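Local coordinates for histidine kinase (Paraburkholderia phymatum, PDB 6NB0), which probably transfers phosphate from ATP to a protein histidine, as a sensor kinase of a phosphorelay, at residues A51-F56 with H228-F233; R120-A125 with C254-E259; E174-A179 with L278-S283; A236-P241 with S248-L253. All coordinates share one frame; numbering follows the deposited sequence.

Interaction 1: A51-F56 with H228-F233; sequences AETALF and HVLENF
A54 on helix 44-68 and E231, the N-cap residue of helix 232-238, form the close part of this contact. The carboxylate of E231 comes up over the A54 methyl, with OE1 3.3 Å from A54 CB and OE2 at 3.8 Å from the same carbon, so the acid presses on the alanine by van der Waals contact alone. Its chain is extended beyond CG (chi2 178°), which carries the charge across the gap to the helix surface. There OE2 forms a salt bridge with R58, one turn further along the same helix, and R58 also makes a weak hydrogen bond to A54 O. E122 OE1 of the second subunit also lies close to E231 OE2. R58 probably bridges both acids and so would offset their repulsion.

Toward L230 the fit is looser: T53 CG2 and L230 CD2 meet at 4.1 Å, with the two side chains crossing at about a right angle. T53 holds OG1 beside its backbone N (chi1 -66°), where it bonds to R49 O, and this leaves the methyl to face L230. E231 keeps some access to solvent, whereas T53, A54 and L230 are buried. Helix 44-68 runs into the His Kinase A (phosphoacceptor) region and is consistent with the first helix of the dimerisation hairpin. Around this junction it is flanked by W181 and L182 of helix 173-189 and by V250, which touches both T53 and L230, while L55 of the second subunit packs on A54 from across the dimer.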
loop_
_atom_site.group_PDB
_atom_site.type_symbol
_atom_site.label_atom_id
_atom_site.label_comp_id
_atom_site.label_asym_id
_atom_site.label_seq_id
_atom_site.Cartn_x
_atom_site.Cartn_y
_atom_site.Cartn_z
ATOM N N ALA A 51 0.630 -5.748 -1.077
ATOM C CA ALA A 51 0.237 -4.339 -1.099
ATOM C C ALA A 51 0.501 -3.660 0.244
ATOM O O ALA A 51 0.941 -2.496 0.281
ATOM C CB ALA A 51 -1.242 -4.214 -1.500
ATOM N N GLU A 52 0.243 -4.370 1.354
ATOM C CA GLU A 52 0.586 -3.868 2.689
ATOM C C GLU A 52 2.077 -3.580 2.803
ATOM O O GLU A 52 2.487 -2.540 3.338
ATOM C CB GLU A 52 0.203 -4.898 3.761
ATOM C CG GLU A 52 -1.290 -5.192 3.893
ATOM C CD GLU A 52 -1.581 -6.211 5.002
ATOM O OE1 GLU A 52 -1.134 -7.371 4.893
ATOM O OE2 GLU A 52 -2.236 -5.835 5.998
ATOM N N THR A 53 2.902 -4.543 2.385
ATOM C CA THR A 53 4.348 -4.362 2.396
ATOM C C THR A 53 4.744 -3.097 1.645
ATOM O O THR A 53 5.570 -2.310 2.122
ATOM C CB THR A 53 5.042 -5.591 1.780
ATOM O OG1 THR A 53 4.806 -6.720 2.621
ATOM C CG2 THR A 53 6.572 -5.367 1.722
ATOM N N ALA A 54 4.173 -2.902 0.453
ATOM C CA ALA A 54 4.548 -1.768 -0.384
ATOM C C ALA A 54 4.052 -0.466 0.215
ATOM O O ALA A 54 4.720 0.578 0.112
ATOM C CB ALA A 54 3.978 -1.952 -1.789
ATOM N N LEU A 55 2.869 -0.514 0.821
ATOM C CA LEU A 55 2.326 0.648 1.523
ATOM C C LEU A 55 3.294 1.132 2.594
ATOM O O LEU A 55 3.637 2.320 2.650
ATOM C CB LEU A 55 0.975 0.275 2.148
ATOM C CG LEU A 55 0.430 1.079 3.324
ATOM C CD1 LEU A 55 0.324 2.491 2.864
ATOM C CD2 LEU A 55 -0.951 0.557 3.712
ATOM N N PHE A 56 3.712 0.231 3.479
ATOM C CA PHE A 56 4.594 0.629 4.563
ATOM C C PHE A 56 5.949 1.051 4.030
ATOM O O PHE A 56 6.589 1.933 4.610
ATOM C CB PHE A 56 4.744 -0.507 5.577
ATOM C CG PHE A 56 3.580 -0.614 6.525
ATOM C CD1 PHE A 56 2.369 -1.168 6.107
ATOM C CD2 PHE A 56 3.673 -0.108 7.812
ATOM C CE1 PHE A 56 1.293 -1.234 6.962
ATOM C CE2 PHE A 56 2.598 -0.174 8.672
ATOM C CZ PHE A 56 1.404 -0.734 8.249
ATOM N N HIS A 228 8.951 -14.348 -7.885
ATOM C CA HIS A 228 9.052 -13.370 -6.810
ATOM C C HIS A 228 7.663 -12.966 -6.354
ATOM O O HIS A 228 6.691 -13.081 -7.101
ATOM C CB HIS A 228 9.814 -12.120 -7.277
ATOM C CG HIS A 228 11.243 -12.391 -7.623
ATOM N ND1 HIS A 228 12.199 -12.655 -6.667
ATOM C CD2 HIS A 228 11.878 -12.434 -8.815
ATOM C CE1 HIS A 228 13.366 -12.849 -7.262
ATOM N NE2 HIS A 228 13.195 -12.726 -8.563
ATOM N N VAL A 229 7.583 -12.472 -5.120
ATOM C CA VAL A 229 6.368 -11.871 -4.582
ATOM C C VAL A 229 6.561 -10.376 -4.309
ATOM O O VAL A 229 5.695 -9.562 -4.635
ATOM C CB VAL A 229 5.928 -12.616 -3.297
ATOM C CG1 VAL A 229 4.852 -11.859 -2.552
ATOM C CG2 VAL A 229 5.427 -14.025 -3.623
ATOM N N LEU A 230 7.696 -10.004 -3.721
ATOM C CA LEU A 230 7.913 -8.598 -3.377
ATOM C C LEU A 230 8.185 -7.760 -4.634
ATOM O O LEU A 230 8.621 -8.260 -5.673
ATOM C CB LEU A 230 9.067 -8.477 -2.368
ATOM C CG LEU A 230 8.871 -9.266 -1.059
ATOM C CD1 LEU A 230 10.081 -9.127 -0.104
ATOM C CD2 LEU A 230 7.555 -8.849 -0.310
ATOM N N GLU A 231 7.944 -6.456 -4.516
ATOM C CA GLU A 231 8.106 -5.555 -5.657
ATOM C C GLU A 231 9.533 -5.576 -6.187
ATOM O O GLU A 231 10.498 -5.651 -5.422
ATOM C CB GLU A 231 7.753 -4.121 -5.270
ATOM C CG GLU A 231 6.288 -3.818 -5.075
ATOM C CD GLU A 231 6.100 -2.369 -4.644
ATOM O OE1 GLU A 231 6.728 -1.971 -3.623
ATOM O OE2 GLU A 231 5.353 -1.633 -5.325
ATOM N N ASN A 232 9.660 -5.453 -7.510
ATOM C CA ASN A 232 10.974 -5.503 -8.137
ATOM C C ASN A 232 11.919 -4.431 -7.580
ATOM O O ASN A 232 13.080 -4.716 -7.243
ATOM C CB ASN A 232 10.835 -5.364 -9.650
ATOM C CG ASN A 232 12.152 -5.565 -10.372
ATOM O OD1 ASN A 232 12.921 -4.626 -10.544
ATOM N ND2 ASN A 232 12.417 -6.796 -10.800
ATOM N N PHE A 233 11.470 -3.187 -7.496
ATOM C CA PHE A 233 12.365 -2.122 -7.040
ATOM C C PHE A 233 12.687 -2.256 -5.557
ATOM O O PHE A 233 13.773 -1.859 -5.121
ATOM C CB PHE A 233 11.743 -0.762 -7.323
ATOM C CG PHE A 233 12.482 0.389 -6.703
ATOM C CD1 PHE A 233 13.579 0.945 -7.340
ATOM C CD2 PHE A 233 12.067 0.921 -5.484
ATOM C CE1 PHE A 233 14.264 2.011 -6.778
ATOM C CE2 PHE A 233 12.748 1.989 -4.911
ATOM C CZ PHE A 233 13.846 2.535 -5.561
#

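Interaction 2: R120-A125 with C254-E259; sequences RAETKA and CKRVAE
In the conformer described here (a second exists), R256 reaches from helix 252-260 to T123 near the C-terminal end of helix 109-125 and donates to its hydroxyl from both terminal nitrogens. NH2 donates to T123 OG1 at 2.8 Å with a bent N-H...O angle of 134°, and NH1 adds a weak bond to T123 OG1 at 3.0 Å. The oxygen sits at the edge of the guanidinium but is tilted 23° out of its plane from NH2. E122 touches the same group with its aliphatic part only: its CB lies 3.6 Å from R256 NH2.

The next shell holds these groups in place. T123 OG1 is also bonded to T119 O, one turn back, and R256 NH2 has a weak bond to that same carbonyl. F56 of helix 44-68 packs against both E122 and R256, and L126 also touches the arginine. The contact thus ties helix 109-125, probably the second helix of the dimerisation hairpin, to helix 252-260 of the probable ATP-binding domain. Its guanidinium is held by neutral acceptors, the T123 hydroxyl and weakly T119 O; no carboxylate of the two segments pairs with it, as E122, bent at chi2 (70°), turns its OE1 away to a salt bridge with R58 of the second subunit.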
loop_
_atom_site.group_PDB
_atom_site.type_symbol
_atom_site.label_atom_id
_atom_site.label_comp_id
_atom_site.label_asym_id
_atom_site.label_seq_id
_atom_site.Cartn_x
_atom_site.Cartn_y
_atom_site.Cartn_z
ATOM N N ARG A 120 2.006 10.250 10.901
ATOM C CA ARG A 120 1.384 10.267 12.219
ATOM C C ARG A 120 0.013 9.607 12.198
ATOM O O ARG A 120 -0.400 9.008 13.197
ATOM C CB ARG A 120 1.279 11.701 12.739
ATOM N N ALA A 121 -0.706 9.698 11.079
ATOM C CA ALA A 121 -1.984 9.002 10.978
ATOM C C ALA A 121 -1.783 7.495 11.001
ATOM O O ALA A 121 -2.426 6.784 11.782
ATOM C CB ALA A 121 -2.719 9.432 9.713
ATOM N N GLU A 122 -0.883 6.992 10.154
ATOM C CA GLU A 122 -0.537 5.575 10.190
ATOM C C GLU A 122 -0.116 5.144 11.590
ATOM O O GLU A 122 -0.542 4.088 12.072
ATOM C CB GLU A 122 0.570 5.281 9.182
ATOM C CG GLU A 122 0.789 3.792 8.931
ATOM C CD GLU A 122 -0.351 3.151 8.177
ATOM O OE1 GLU A 122 -0.695 3.664 7.097
ATOM O OE2 GLU A 122 -0.902 2.140 8.663
ATOM N N THR A 123 0.702 5.963 12.265
ATOM C CA THR A 123 1.089 5.673 13.645
ATOM C C THR A 123 -0.137 5.480 14.538
ATOM O O THR A 123 -0.198 4.522 15.318
ATOM C CB THR A 123 1.983 6.796 14.191
ATOM O OG1 THR A 123 3.196 6.872 13.429
ATOM C CG2 THR A 123 2.322 6.553 15.656
ATOM N N LYS A 124 -1.134 6.366 14.423
ATOM C CA LYS A 124 -2.337 6.235 15.245
ATOM C C LYS A 124 -3.182 5.031 14.835
ATOM O O LYS A 124 -3.825 4.412 15.690
ATOM C CB LYS A 124 -3.164 7.522 15.174
ATOM N N ALA A 125 -3.186 4.679 13.543
ATOM C CA ALA A 125 -3.888 3.474 13.095
ATOM C C ALA A 125 -3.323 2.219 13.754
ATOM O O ALA A 125 -4.073 1.316 14.145
ATOM C CB ALA A 125 -3.808 3.353 11.569
ATOM N N CYS A 254 7.722 -4.678 9.006
ATOM C CA CYS A 254 8.211 -5.322 10.235
ATOM C C CYS A 254 8.612 -4.304 11.303
ATOM O O CYS A 254 8.254 -4.438 12.479
ATOM C CB CYS A 254 9.410 -6.220 9.915
ATOM S SG CYS A 254 9.025 -7.500 8.696
ATOM N N LYS A 255 9.397 -3.305 10.915
ATOM C CA LYS A 255 9.855 -2.298 11.871
ATOM C C LYS A 255 8.686 -1.498 12.438
ATOM O O LYS A 255 8.599 -1.274 13.659
ATOM C CB LYS A 255 10.861 -1.365 11.193
ATOM C CG LYS A 255 11.391 -0.237 12.099
ATOM C CD LYS A 255 12.426 0.606 11.357
ATOM C CE LYS A 255 13.020 1.692 12.263
ATOM N NZ LYS A 255 12.121 2.863 12.347
ATOM N N ARG A 256 7.781 -1.041 11.564
ATOM C CA ARG A 256 6.660 -0.225 12.026
ATOM C C ARG A 256 5.770 -1.002 12.985
ATOM O O ARG A 256 5.332 -0.468 14.013
ATOM C CB ARG A 256 5.846 0.265 10.828
ATOM C CG ARG A 256 6.310 1.599 10.268
ATOM C CD ARG A 256 6.106 2.692 11.280
ATOM N NE ARG A 256 5.246 3.761 10.785
ATOM C CZ ARG A 256 4.413 4.452 11.552
ATOM N NH1 ARG A 256 4.318 4.161 12.844
ATOM N NH2 ARG A 256 3.668 5.424 11.026
ATOM N N VAL A 257 5.479 -2.255 12.655
ATOM C CA VAL A 257 4.555 -3.023 13.477
ATOM C C VAL A 257 5.221 -3.391 14.796
ATOM O O VAL A 257 4.602 -3.333 15.859
ATOM C CB VAL A 257 4.070 -4.260 12.696
ATOM C CG1 VAL A 257 3.317 -5.238 13.615
ATOM C CG2 VAL A 257 3.183 -3.835 11.517
ATOM N N ALA A 258 6.509 -3.746 14.749
ATOM C CA ALA A 258 7.245 -4.016 15.986
ATOM C C ALA A 258 7.226 -2.806 16.909
ATOM O O ALA A 258 6.903 -2.917 18.102
ATOM C CB ALA A 258 8.686 -4.429 15.657
ATOM N N GLU A 259 7.565 -1.626 16.375
ATOM C CA GLU A 259 7.652 -0.460 17.235
ATOM C C GLU A 259 6.277 -0.022 17.713
ATOM O O GLU A 259 6.157 0.502 18.820
ATOM C CB GLU A 259 8.379 0.677 16.519
ATOM C CG GLU A 259 9.846 0.302 16.275
ATOM C CD GLU A 259 10.636 1.353 15.524
ATOM O OE1 GLU A 259 10.041 2.380 15.116
ATOM O OE2 GLU A 259 11.859 1.137 15.349
#

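Interaction 3: E174-A179 with L278-S283; sequences ERLAAA and LKFRAS
The F280 ring takes the helix side chains at its far end. L176 CD2 approaches at the edge, near the ring plane, 3.7 Å from F280 CZ, and the two side chains cross at about a right angle. A179 comes in obliquely, with CB 3.8 Å from F280 CE2. On the other side of the ring plane stands A258 of helix 252-260, and the ring rim is thus wedged between two helices. With chi1 at 178° the ring swings clear of the strand's own N and points toward helix 173-189.

Strand 276-283 runs between strands 207-214 and 264-267 in a five-stranded mixed sheet with helices laid on it. This alpha/beta sandwich is consistent with the ATP-binding, Bergerat-type catalytic domain of histidine kinases. The segments 174-179 and 278-283 run nearly antiparallel, at 169°, with their axes 11.3 Å apart. Along the strand, the buried F280 and A282 face the helix, while K279, before them, and R281, between them, are exposed. A282 CB adds a looser approach to the buried L176, whose CD2 is 4.3 Å away. Beyond it, H261, just after helix 252-260, packs on both L176 and A282.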
loop_
_atom_site.group_PDB
_atom_site.type_symbol
_atom_site.label_atom_id
_atom_site.label_comp_id
_atom_site.label_asym_id
_atom_site.label_seq_id
_atom_site.Cartn_x
_atom_site.Cartn_y
_atom_site.Cartn_z
ATOM N N GLU A 174 -3.873 -8.874 12.911
ATOM C CA GLU A 174 -3.685 -8.727 11.467
ATOM C C GLU A 174 -2.344 -8.064 11.148
ATOM O O GLU A 174 -1.653 -8.482 10.215
ATOM C CB GLU A 174 -4.848 -7.948 10.860
ATOM C CG GLU A 174 -4.903 -7.982 9.320
ATOM C CD GLU A 174 -3.772 -7.203 8.627
ATOM O OE1 GLU A 174 -3.499 -6.044 9.004
ATOM O OE2 GLU A 174 -3.145 -7.760 7.705
ATOM N N ARG A 175 -1.961 -7.016 11.889
ATOM C CA ARG A 175 -0.660 -6.381 11.625
ATOM C C ARG A 175 0.503 -7.303 11.981
ATOM O O ARG A 175 1.512 -7.337 11.273
ATOM C CB ARG A 175 -0.536 -5.070 12.412
ATOM C CG ARG A 175 -1.525 -3.996 11.996
ATOM C CD ARG A 175 -1.390 -3.574 10.551
ATOM N NE ARG A 175 -2.101 -2.315 10.331
ATOM C CZ ARG A 175 -2.386 -1.790 9.138
ATOM N NH1 ARG A 175 -3.033 -0.629 9.076
ATOM N NH2 ARG A 175 -2.050 -2.420 8.013
ATOM N N LEU A 176 0.403 -8.021 13.101
ATOM C CA LEU A 176 1.439 -8.999 13.420
ATOM C C LEU A 176 1.513 -10.077 12.361
ATOM O O LEU A 176 2.608 -10.568 12.037
ATOM C CB LEU A 176 1.170 -9.615 14.797
ATOM C CG LEU A 176 1.302 -8.581 15.925
ATOM C CD1 LEU A 176 0.549 -9.040 17.201
ATOM C CD2 LEU A 176 2.784 -8.301 16.238
ATOM N N ALA A 177 0.357 -10.486 11.830
ATOM C CA ALA A 177 0.367 -11.486 10.771
ATOM C C ALA A 177 1.095 -10.959 9.552
ATOM O O ALA A 177 1.868 -11.682 8.938
ATOM C CB ALA A 177 -1.056 -11.891 10.379
ATOM N N ALA A 178 0.838 -9.707 9.174
ATOM C CA ALA A 178 1.555 -9.129 8.038
ATOM C C ALA A 178 3.059 -9.072 8.314
ATOM O O ALA A 178 3.881 -9.375 7.435
ATOM C CB ALA A 178 0.983 -7.732 7.753
ATOM N N ALA A 179 3.435 -8.697 9.539
ATOM C CA ALA A 179 4.847 -8.575 9.891
ATOM C C ALA A 179 5.562 -9.916 9.822
ATOM O O ALA A 179 6.671 -10.004 9.284
ATOM C CB ALA A 179 4.991 -7.952 11.288
ATOM N N LEU A 278 16.756 -12.020 10.851
ATOM C CA LEU A 278 15.848 -10.906 11.107
ATOM C C LEU A 278 15.231 -11.160 12.475
ATOM O O LEU A 278 14.735 -12.268 12.731
ATOM C CB LEU A 278 14.737 -10.833 10.051
ATOM C CG LEU A 278 15.152 -10.784 8.569
ATOM C CD1 LEU A 278 13.920 -10.771 7.644
ATOM C CD2 LEU A 278 16.054 -9.548 8.289
ATOM N N LYS A 279 15.271 -10.166 13.358
ATOM C CA LYS A 279 14.800 -10.355 14.725
ATOM C C LYS A 279 13.658 -9.380 14.963
ATOM O O LYS A 279 13.833 -8.164 14.806
ATOM C CB LYS A 279 15.910 -10.140 15.751
ATOM C CG LYS A 279 17.021 -11.220 15.702
ATOM C CD LYS A 279 18.105 -10.915 16.724
ATOM C CE LYS A 279 19.289 -11.830 16.533
ATOM N NZ LYS A 279 20.272 -11.680 17.660
ATOM N N PHE A 280 12.512 -9.920 15.364
ATOM C CA PHE A 280 11.291 -9.167 15.635
ATOM C C PHE A 280 10.932 -9.337 17.113
ATOM O O PHE A 280 10.958 -10.453 17.640
ATOM C CB PHE A 280 10.181 -9.675 14.691
ATOM C CG PHE A 280 8.831 -9.015 14.887
ATOM C CD1 PHE A 280 7.931 -9.505 15.824
ATOM C CD2 PHE A 280 8.454 -7.930 14.102
ATOM C CE1 PHE A 280 6.672 -8.903 15.986
ATOM C CE2 PHE A 280 7.193 -7.318 14.269
ATOM C CZ PHE A 280 6.316 -7.807 15.202
ATOM N N ARG A 281 10.631 -8.231 17.802
ATOM C CA ARG A 281 10.132 -8.313 19.169
ATOM C C ARG A 281 8.906 -7.427 19.319
ATOM O O ARG A 281 8.855 -6.327 18.760
ATOM C CB ARG A 281 11.149 -7.825 20.232
ATOM C CG ARG A 281 12.506 -8.466 20.301
ATOM C CD ARG A 281 13.240 -7.891 21.547
ATOM N NE ARG A 281 13.343 -6.423 21.567
ATOM C CZ ARG A 281 12.598 -5.606 22.322
ATOM N NH1 ARG A 281 11.672 -6.095 23.135
ATOM N NH2 ARG A 281 12.778 -4.290 22.269
ATOM N N ALA A 282 7.954 -7.877 20.133
ATOM C CA ALA A 282 6.735 -7.119 20.392
ATOM C C ALA A 282 6.342 -7.347 21.839
ATOM O O ALA A 282 6.505 -8.455 22.349
ATOM C CB ALA A 282 5.596 -7.543 19.438
ATOM N N SER A 283 5.845 -6.300 22.503
ATOM C CA SER A 283 5.403 -6.440 23.876
ATOM C C SER A 283 4.134 -7.278 23.920
ATOM O O SER A 283 3.273 -7.178 23.048
ATOM C CB SER A 283 5.163 -5.064 24.512
ATOM O OG SER A 283 4.605 -5.204 25.792
#

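Interaction 4: A236-P241 with S248-L253; sequences AQATHP and SWVLAL
Q237 lays its side-chain amide flat on the indole of W249, an amide-pi stack at the region between helix 232-238 and helix 252-260, a position consistent with the ATP lid of histidine kinases. The two planes are only 8° apart, and Q237 CD stands 3.5 Å above the W249 ring plane, offset toward the rim. Further along the same face, Q237 CG makes a CH-pi contact with the six-membered ring, 3.9 Å from its centroid. The bend at chi2 (-81°) turns the amide back over the indole. It also brings OE1 to the backbone of W249, whose N donates to Q237 OE1 at 2.9 Å with an N-H...O angle of 161°. Water 1 gives a hydrogen to OE1 as well and takes one from V250 N, and the glutamine thereby engages the first turn of the 3-10 segment 249-251.

Beside the stack A238 packs on S248 and V250: its CB lies 3.9 Å from S248 CB and 4.3 Å from V250 CG1, with F186 of helix 173-189 packing on both A238 and V250. W249 also packs against M57, V61 and L64 of helix 44-68, and its ring meets that of H60 at an incline. Water 2 completes the junction, donating to Q237 O and H240 O and accepting from S248 OG at 3.2 Å.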
loop_
_atom_site.group_PDB
_atom_site.type_symbol
_atom_site.label_atom_id
_atom_site.label_comp_id
_atom_site.label_asym_id
_atom_site.label_seq_id
_atom_site.Cartn_x
_atom_site.Cartn_y
_atom_site.Cartn_z
ATOM N N ALA A 236 15.381 -4.912 -5.446
ATOM C CA ALA A 236 16.635 -4.280 -5.841
ATOM C C ALA A 236 17.205 -3.416 -4.717
ATOM O O ALA A 236 18.400 -3.507 -4.396
ATOM C CB ALA A 236 16.430 -3.442 -7.107
ATOM N N GLN A 237 16.369 -2.553 -4.124
ATOM C CA GLN A 237 16.834 -1.674 -3.054
ATOM C C GLN A 237 17.390 -2.477 -1.889
ATOM O O GLN A 237 18.336 -2.024 -1.225
ATOM C CB GLN A 237 15.702 -0.745 -2.570
ATOM C CG GLN A 237 16.197 0.493 -1.809
ATOM C CD GLN A 237 16.537 0.215 -0.340
ATOM O OE1 GLN A 237 15.982 -0.697 0.271
ATOM N NE2 GLN A 237 17.473 0.993 0.215
ATOM N N ALA A 238 16.856 -3.683 -1.659
ATOM C CA ALA A 238 17.292 -4.472 -0.507
ATOM C C ALA A 238 18.714 -4.997 -0.673
ATOM O O ALA A 238 19.349 -5.327 0.333
ATOM C CB ALA A 238 16.341 -5.642 -0.260
ATOM N N THR A 239 19.216 -5.110 -1.910
ATOM C CA THR A 239 20.607 -5.519 -2.103
ATOM C C THR A 239 21.577 -4.369 -1.899
ATOM O O THR A 239 22.789 -4.597 -1.913
ATOM C CB THR A 239 20.827 -6.120 -3.500
ATOM O OG1 THR A 239 20.687 -5.102 -4.496
ATOM C CG2 THR A 239 19.849 -7.264 -3.797
ATOM N N HIS A 240 21.081 -3.146 -1.726
ATOM C CA HIS A 240 21.973 -1.999 -1.620
ATOM C C HIS A 240 22.633 -1.972 -0.246
ATOM O O HIS A 240 22.019 -2.365 0.753
ATOM C CB HIS A 240 21.223 -0.680 -1.808
ATOM C CG HIS A 240 20.655 -0.482 -3.175
ATOM N ND1 HIS A 240 19.968 0.659 -3.525
ATOM C CD2 HIS A 240 20.660 -1.274 -4.273
ATOM C CE1 HIS A 240 19.578 0.566 -4.782
ATOM N NE2 HIS A 240 19.991 -0.591 -5.263
ATOM N N PRO A 241 23.871 -1.478 -0.170
ATOM C CA PRO A 241 24.524 -1.298 1.130
ATOM C C PRO A 241 23.718 -0.379 2.032
ATOM O O PRO A 241 23.266 0.693 1.625
ATOM C CB PRO A 241 25.879 -0.670 0.760
ATOM C CG PRO A 241 26.131 -1.084 -0.634
ATOM C CD PRO A 241 24.777 -1.182 -1.296
ATOM N N SER A 248 16.799 -2.242 5.026
ATOM C CA SER A 248 16.272 -2.303 3.667
ATOM C C SER A 248 14.829 -1.797 3.673
ATOM O O SER A 248 14.041 -2.181 4.537
ATOM C CB SER A 248 16.336 -3.744 3.153
ATOM O OG SER A 248 17.683 -4.233 3.115
ATOM N N TRP A 249 14.494 -0.901 2.734
ATOM C CA TRP A 249 13.193 -0.223 2.784
ATOM C C TRP A 249 12.044 -1.210 2.846
ATOM O O TRP A 249 11.029 -0.970 3.520
ATOM C CB TRP A 249 13.011 0.661 1.558
ATOM C CG TRP A 249 13.955 1.780 1.461
ATOM C CD1 TRP A 249 14.875 2.174 2.391
ATOM C CD2 TRP A 249 14.062 2.690 0.366
ATOM N NE1 TRP A 249 15.555 3.287 1.934
ATOM C CE2 TRP A 249 15.079 3.617 0.690
ATOM C CE3 TRP A 249 13.410 2.803 -0.870
ATOM C CZ2 TRP A 249 15.449 4.654 -0.175
ATOM C CZ3 TRP A 249 13.779 3.848 -1.726
ATOM C CH2 TRP A 249 14.794 4.747 -1.376
ATOM N N VAL A 250 12.190 -2.340 2.159
ATOM C CA VAL A 250 11.063 -3.252 2.036
ATOM C C VAL A 250 10.676 -3.858 3.384
ATOM O O VAL A 250 9.563 -4.363 3.520
ATOM C CB VAL A 250 11.376 -4.353 0.996
ATOM C CG1 VAL A 250 12.445 -5.324 1.512
ATOM C CG2 VAL A 250 10.105 -5.127 0.619
ATOM N N LEU A 251 11.553 -3.815 4.392
ATOM C CA LEU A 251 11.227 -4.387 5.699
ATOM C C LEU A 251 10.504 -3.390 6.608
ATOM O O LEU A 251 10.281 -3.683 7.788
ATOM C CB LEU A 251 12.501 -4.920 6.382
ATOM C CG LEU A 251 13.019 -6.212 5.721
ATOM C CD1 LEU A 251 14.450 -6.584 6.131
ATOM C CD2 LEU A 251 12.071 -7.390 5.950
ATOM N N ALA A 252 10.151 -2.220 6.078
ATOM C CA ALA A 252 9.520 -1.177 6.870
ATOM C C ALA A 252 8.319 -1.696 7.662
ATOM O O ALA A 252 8.109 -1.295 8.815
ATOM C CB ALA A 252 9.095 -0.041 5.947
ATOM N N LEU A 253 7.506 -2.573 7.055
ATOM C CA LEU A 253 6.327 -3.082 7.758
ATOM C C LEU A 253 6.712 -3.798 9.054
ATOM O O LEU A 253 6.088 -3.578 10.095
ATOM C CB LEU A 253 5.515 -4.012 6.849
ATOM C CG LEU A 253 4.094 -4.346 7.335
ATOM C CD1 LEU A 253 3.207 -4.725 6.143
ATOM C CD2 LEU A 253 4.092 -5.489 8.314
HETATM O O HOH W 1 14.181 -2.771 0.172
HETATM O O HOH W 2 19.182 -1.947 1.521
#

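How the interactions relate
From the N terminus, the first helix is tied back to segment 228-233 by interaction 1, closing a loop of 171 residues. Interaction 2 opens inside that loop, at helix 109-125, and closes beyond it at helix 252-260; interaction 3 likewise starts inside, on helix 173-189, and ends on strand 276-283. These three therefore cross one another. Interaction 4 follows interaction 1 in series, spans only six residues and is nested within both 2 and 3. F56 of interaction 1 touches R175 of interaction 3, while L253 packs on A179. Interactions 1 and 2 tie the probable hairpin helices to the sheet-bearing domain and reach the second subunit; 3 and 4 lie within that domain.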